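PDB 3HIM: probable transcriptional regulator from Rhodococcus jostii, which probably binds DNA as a transcriptional regulator of the TetR family, with a helix-turn-helix motif and a helical C-terminal domain. Local coordinates for residues B[100-111]-B[166-177]. Numbering follows the deposited sequence.
Sequences YVTWHADNRASA and TSLGIDVSRWFP
Val101 and Gly169 bring their CA atoms to 4.8 Å where helices 100-106 and 166-175 run nearly parallel, their axes crossing at -21° and approaching to 7.8 Å. Gly169 allows this closeness: a CB there would collide with the Tyr100 ring, whose CE2 lies 3.4 Å from Gly169 CA. The Tyr100 ring is carried across by a chi1 of -171°, which sets CG anti to the backbone N, and its OH donates to Thr166 O at 2.8 Å, a carbonyl that also accepts the helical bond from Ile170 N. Phe140 meets the same ring edge-to-face.

His104 sits as a knob among Gly169, Ile170, Val172 and Ser173. Ile170 CA packs over one face of its imidazole in a CH-pi contact, while Trp103 covers the opposite face. In the ring plane, ND1 donates to Ser173 OG (2.9 Å), which in turn donates to His104 O (2.8 Å). Replacing His104 by an alanine is likely to open a gap between Trp103 and Ile170 and leave Ser173 OG without its ND1 donor.

Farther along, Ala105 CB lies over one face of the Phe176 ring, 3.7 Å from its centroid, in a CH-pi contact, with Pro177 on the other face. Arg108 NH1 approaches that ring at its edge and bonds back to Ala105 O, while Pro177 CD lies over the guanidinium.

In this TetR-type C-terminal domain, helix 158-175 also faces the second subunit, where Ser167 OG bonds to Asp171 OD2 of that subunit. The reciprocal Ser173–His104 bonds satisfy buried polar groups and fix the imidazole's rotation, which calls for a proton on ND1.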
loop_
_atom_site.group_PDB
_atom_site.type_symbol
_atom_site.label_atom_id
_atom_site.label_comp_id
_atom_site.label_asym_id
_atom_site.label_seq_id
_atom_site.Cartn_x
_atom_site.Cartn_y
_atom_site.Cartn_z
ATOM N N TYR B 100 -14.341 3.913 3.480
ATOM C CA TYR B 100 -12.974 4.062 3.002
ATOM C C TYR B 100 -12.404 2.745 2.482
ATOM O O TYR B 100 -11.895 2.692 1.357
ATOM C CB TYR B 100 -12.101 4.597 4.120
ATOM C CG TYR B 100 -10.709 5.013 3.711
ATOM C CD1 TYR B 100 -10.495 6.080 2.821
ATOM C CD2 TYR B 100 -9.601 4.391 4.276
ATOM C CE1 TYR B 100 -9.163 6.500 2.487
ATOM C CE2 TYR B 100 -8.310 4.768 3.952
ATOM C CZ TYR B 100 -8.092 5.822 3.066
ATOM O OH TYR B 100 -6.799 6.166 2.794
ATOM N N VAL B 101 -12.492 1.686 3.284
ATOM C CA VAL B 101 -11.965 0.367 2.882
ATOM C C VAL B 101 -12.713 -0.190 1.643
ATOM O O VAL B 101 -12.084 -0.616 0.657
ATOM C CB VAL B 101 -12.009 -0.611 4.066
ATOM C CG1 VAL B 101 -11.747 -2.051 3.616
ATOM C CG2 VAL B 101 -10.981 -0.180 5.150
ATOM N N THR B 102 -14.053 -0.159 1.691
ATOM C CA THR B 102 -14.893 -0.576 0.558
ATOM C C THR B 102 -14.498 0.152 -0.729
ATOM O O THR B 102 -14.350 -0.476 -1.761
ATOM C CB THR B 102 -16.400 -0.314 0.855
ATOM O OG1 THR B 102 -16.747 -0.993 2.058
ATOM C CG2 THR B 102 -17.306 -0.789 -0.287
ATOM N N TRP B 103 -14.332 1.475 -0.655
ATOM C CA TRP B 103 -13.936 2.245 -1.831
ATOM C C TRP B 103 -12.633 1.723 -2.405
ATOM O O TRP B 103 -12.489 1.542 -3.629
ATOM C CB TRP B 103 -13.810 3.727 -1.513
ATOM C CG TRP B 103 -13.648 4.553 -2.753
ATOM C CD1 TRP B 103 -14.635 5.222 -3.424
ATOM C CD2 TRP B 103 -12.430 4.781 -3.492
ATOM N NE1 TRP B 103 -14.108 5.860 -4.538
ATOM C CE2 TRP B 103 -12.757 5.611 -4.597
ATOM C CE3 TRP B 103 -11.099 4.369 -3.324
ATOM C CZ2 TRP B 103 -11.798 6.039 -5.529
ATOM C CZ3 TRP B 103 -10.137 4.798 -4.252
ATOM C CH2 TRP B 103 -10.499 5.622 -5.350
ATOM N N HIS B 104 -11.678 1.485 -1.524
ATOM C CA HIS B 104 -10.373 1.037 -1.944
ATOM C C HIS B 104 -10.326 -0.386 -2.539
ATOM O O HIS B 104 -9.488 -0.668 -3.400
ATOM C CB HIS B 104 -9.373 1.214 -0.807
ATOM C CG HIS B 104 -8.735 2.567 -0.786
ATOM N ND1 HIS B 104 -7.760 2.941 -1.687
ATOM C CD2 HIS B 104 -8.949 3.641 0.012
ATOM C CE1 HIS B 104 -7.394 4.184 -1.441
ATOM N NE2 HIS B 104 -8.092 4.627 -0.406
ATOM N N ALA B 105 -11.207 -1.265 -2.081
ATOM C CA ALA B 105 -11.390 -2.582 -2.703
ATOM C C ALA B 105 -12.081 -2.476 -4.077
ATOM O O ALA B 105 -11.544 -2.964 -5.068
ATOM C CB ALA B 105 -12.169 -3.496 -1.794
ATOM N N ASP B 106 -13.259 -1.851 -4.128
ATOM C CA ASP B 106 -13.988 -1.644 -5.405
ATOM C C ASP B 106 -13.229 -0.833 -6.464
ATOM O O ASP B 106 -13.299 -1.148 -7.648
ATOM C CB ASP B 106 -15.331 -0.951 -5.181
ATOM C CG ASP B 106 -16.339 -1.811 -4.429
ATOM O OD1 ASP B 106 -16.165 -3.049 -4.308
ATOM O OD2 ASP B 106 -17.338 -1.210 -3.970
ATOM N N ASN B 107 -12.514 0.211 -6.064
ATOM C CA ASN B 107 -11.856 1.064 -7.060
ATOM C C ASN B 107 -10.357 0.904 -7.132
ATOM O O ASN B 107 -9.650 1.858 -7.500
ATOM C CB ASN B 107 -12.221 2.526 -6.818
ATOM C CG ASN B 107 -13.702 2.733 -6.855
ATOM O OD1 ASN B 107 -14.292 2.787 -7.928
ATOM N ND2 ASN B 107 -14.326 2.802 -5.686
ATOM N N ARG B 108 -9.885 -0.304 -6.809
ATOM C CA ARG B 108 -8.452 -0.578 -6.656
ATOM C C ARG B 108 -7.603 -0.249 -7.894
ATOM O O ARG B 108 -6.464 0.234 -7.754
ATOM C CB ARG B 108 -8.195 -2.033 -6.183
ATOM C CG ARG B 108 -8.765 -3.134 -7.090
ATOM C CD ARG B 108 -8.794 -4.521 -6.403
ATOM N NE ARG B 108 -9.311 -5.566 -7.284
ATOM C CZ ARG B 108 -10.599 -5.893 -7.390
ATOM N NH1 ARG B 108 -11.528 -5.272 -6.657
ATOM N NH2 ARG B 108 -10.957 -6.846 -8.227
ATOM N N ALA B 109 -8.141 -0.526 -9.085
ATOM C CA ALA B 109 -7.393 -0.337 -10.340
ATOM C C ALA B 109 -7.185 1.136 -10.588
ATOM O O ALA B 109 -6.077 1.577 -10.822
ATOM C CB ALA B 109 -8.101 -1.008 -11.536
ATOM N N SER B 110 -8.264 1.900 -10.508
ATOM C CA SER B 110 -8.145 3.344 -10.527
ATOM C C SER B 110 -7.276 3.852 -9.382
ATOM O O SER B 110 -6.478 4.756 -9.583
ATOM C CB SER B 110 -9.510 4.009 -10.468
ATOM O OG SER B 110 -9.334 5.404 -10.444
ATOM N N ALA B 111 -7.432 3.285 -8.188
ATOM C CA ALA B 111 -6.652 3.746 -7.015
ATOM C C ALA B 111 -5.150 3.564 -7.247
ATOM O O ALA B 111 -4.370 4.479 -6.991
ATOM C CB ALA B 111 -7.086 3.030 -5.756
ATOM N N THR B 166 -5.528 5.476 7.247
ATOM C CA THR B 166 -5.502 5.880 5.850
ATOM C C THR B 166 -4.556 4.922 5.110
ATOM O O THR B 166 -4.853 4.478 3.992
ATOM C CB THR B 166 -5.084 7.347 5.683
ATOM O OG1 THR B 166 -3.807 7.532 6.270
ATOM C CG2 THR B 166 -6.021 8.231 6.429
ATOM N N SER B 167 -3.457 4.568 5.777
ATOM C CA SER B 167 -2.501 3.625 5.231
ATOM C C SER B 167 -3.119 2.231 4.938
ATOM O O SER B 167 -2.910 1.651 3.853
ATOM C CB SER B 167 -1.282 3.531 6.145
ATOM O OG SER B 167 -0.521 2.419 5.763
ATOM N N LEU B 168 -3.900 1.706 5.890
ATOM C CA LEU B 168 -4.598 0.410 5.691
ATOM C C LEU B 168 -5.557 0.399 4.505
ATOM O O LEU B 168 -5.557 -0.554 3.719
ATOM C CB LEU B 168 -5.362 -0.032 6.951
ATOM C CG LEU B 168 -4.469 -0.486 8.106
ATOM C CD1 LEU B 168 -5.296 -0.628 9.367
ATOM C CD2 LEU B 168 -3.796 -1.786 7.742
ATOM N N GLY B 169 -6.386 1.438 4.393
ATOM C CA GLY B 169 -7.336 1.561 3.266
ATOM C C GLY B 169 -6.606 1.610 1.920
ATOM O O GLY B 169 -6.917 0.846 1.008
ATOM N N ILE B 170 -5.605 2.484 1.819
ATOM C CA ILE B 170 -4.831 2.620 0.605
ATOM C C ILE B 170 -4.144 1.314 0.209
ATOM O O ILE B 170 -4.091 0.988 -0.975
ATOM C CB ILE B 170 -3.778 3.729 0.753
ATOM C CG1 ILE B 170 -4.463 5.104 0.731
ATOM C CG2 ILE B 170 -2.702 3.601 -0.349
ATOM C CD1 ILE B 170 -3.600 6.243 1.316
ATOM N N ASP B 171 -3.634 0.559 1.188
ATOM C CA ASP B 171 -2.917 -0.671 0.860
ATOM C C ASP B 171 -3.845 -1.795 0.399
ATOM O O ASP B 171 -3.432 -2.687 -0.321
ATOM C CB ASP B 171 -2.034 -1.142 2.011
ATOM C CG ASP B 171 -1.024 -2.191 1.571
ATOM O OD1 ASP B 171 -0.111 -1.881 0.757
ATOM O OD2 ASP B 171 -1.140 -3.334 2.045
ATOM N N VAL B 172 -5.105 -1.738 0.817
ATOM C CA VAL B 172 -6.124 -2.648 0.299
ATOM C C VAL B 172 -6.099 -2.631 -1.232
ATOM O O VAL B 172 -6.290 -3.651 -1.868
ATOM C CB VAL B 172 -7.546 -2.272 0.841
ATOM C CG1 VAL B 172 -8.691 -2.866 -0.030
ATOM C CG2 VAL B 172 -7.704 -2.654 2.340
ATOM N N SER B 173 -5.858 -1.474 -1.837
ATOM C CA SER B 173 -5.884 -1.398 -3.304
ATOM C C SER B 173 -4.737 -2.189 -3.940
ATOM O O SER B 173 -4.811 -2.563 -5.107
ATOM C CB SER B 173 -5.895 0.051 -3.805
ATOM O OG SER B 173 -7.078 0.705 -3.387
ATOM N N ARG B 174 -3.688 -2.439 -3.159
ATOM C CA ARG B 174 -2.549 -3.237 -3.606
ATOM C C ARG B 174 -2.853 -4.724 -3.558
ATOM O O ARG B 174 -2.691 -5.397 -4.559
ATOM C CB ARG B 174 -1.300 -2.945 -2.759
ATOM C CG ARG B 174 -0.015 -3.666 -3.240
ATOM C CD ARG B 174 1.173 -3.428 -2.273
ATOM N NE ARG B 174 0.811 -3.852 -0.917
ATOM C CZ ARG B 174 0.784 -5.112 -0.504
ATOM N NH1 ARG B 174 1.149 -6.109 -1.319
ATOM N NH2 ARG B 174 0.400 -5.384 0.731
ATOM N N TRP B 175 -3.300 -5.233 -2.405
ATOM C CA TRP B 175 -3.365 -6.698 -2.197
ATOM C C TRP B 175 -4.711 -7.326 -2.492
ATOM O O TRP B 175 -4.799 -8.537 -2.656
ATOM C CB TRP B 175 -2.918 -7.113 -0.777
ATOM C CG TRP B 175 -3.773 -6.537 0.344
ATOM C CD1 TRP B 175 -3.491 -5.426 1.107
ATOM C CD2 TRP B 175 -5.026 -7.040 0.827
ATOM N NE1 TRP B 175 -4.501 -5.198 2.019
ATOM C CE2 TRP B 175 -5.448 -6.178 1.879
ATOM C CE3 TRP B 175 -5.836 -8.124 0.477
ATOM C CZ2 TRP B 175 -6.641 -6.376 2.577
ATOM C CZ3 TRP B 175 -7.035 -8.312 1.168
ATOM C CH2 TRP B 175 -7.420 -7.446 2.213
ATOM N N PHE B 176 -5.764 -6.519 -2.525
ATOM C CA PHE B 176 -7.110 -7.067 -2.653
ATOM C C PHE B 176 -7.401 -7.440 -4.114
ATOM O O PHE B 176 -6.938 -6.765 -5.017
ATOM C CB PHE B 176 -8.110 -6.045 -2.129
ATOM C CG PHE B 176 -9.537 -6.499 -2.156
ATOM C CD1 PHE B 176 -10.315 -6.317 -3.297
ATOM C CD2 PHE B 176 -10.109 -7.076 -1.032
ATOM C CE1 PHE B 176 -11.639 -6.726 -3.333
ATOM C CE2 PHE B 176 -11.448 -7.496 -1.053
ATOM C CZ PHE B 176 -12.209 -7.318 -2.200
ATOM N N PRO B 177 -8.143 -8.539 -4.355
ATOM C CA PRO B 177 -8.649 -9.540 -3.406
ATOM C C PRO B 177 -7.621 -10.611 -3.045
ATOM O O PRO B 177 -6.753 -10.931 -3.862
ATOM C CB PRO B 177 -9.798 -10.195 -4.168
ATOM C CG PRO B 177 -9.428 -10.055 -5.610
ATOM C CD PRO B 177 -8.622 -8.784 -5.730
#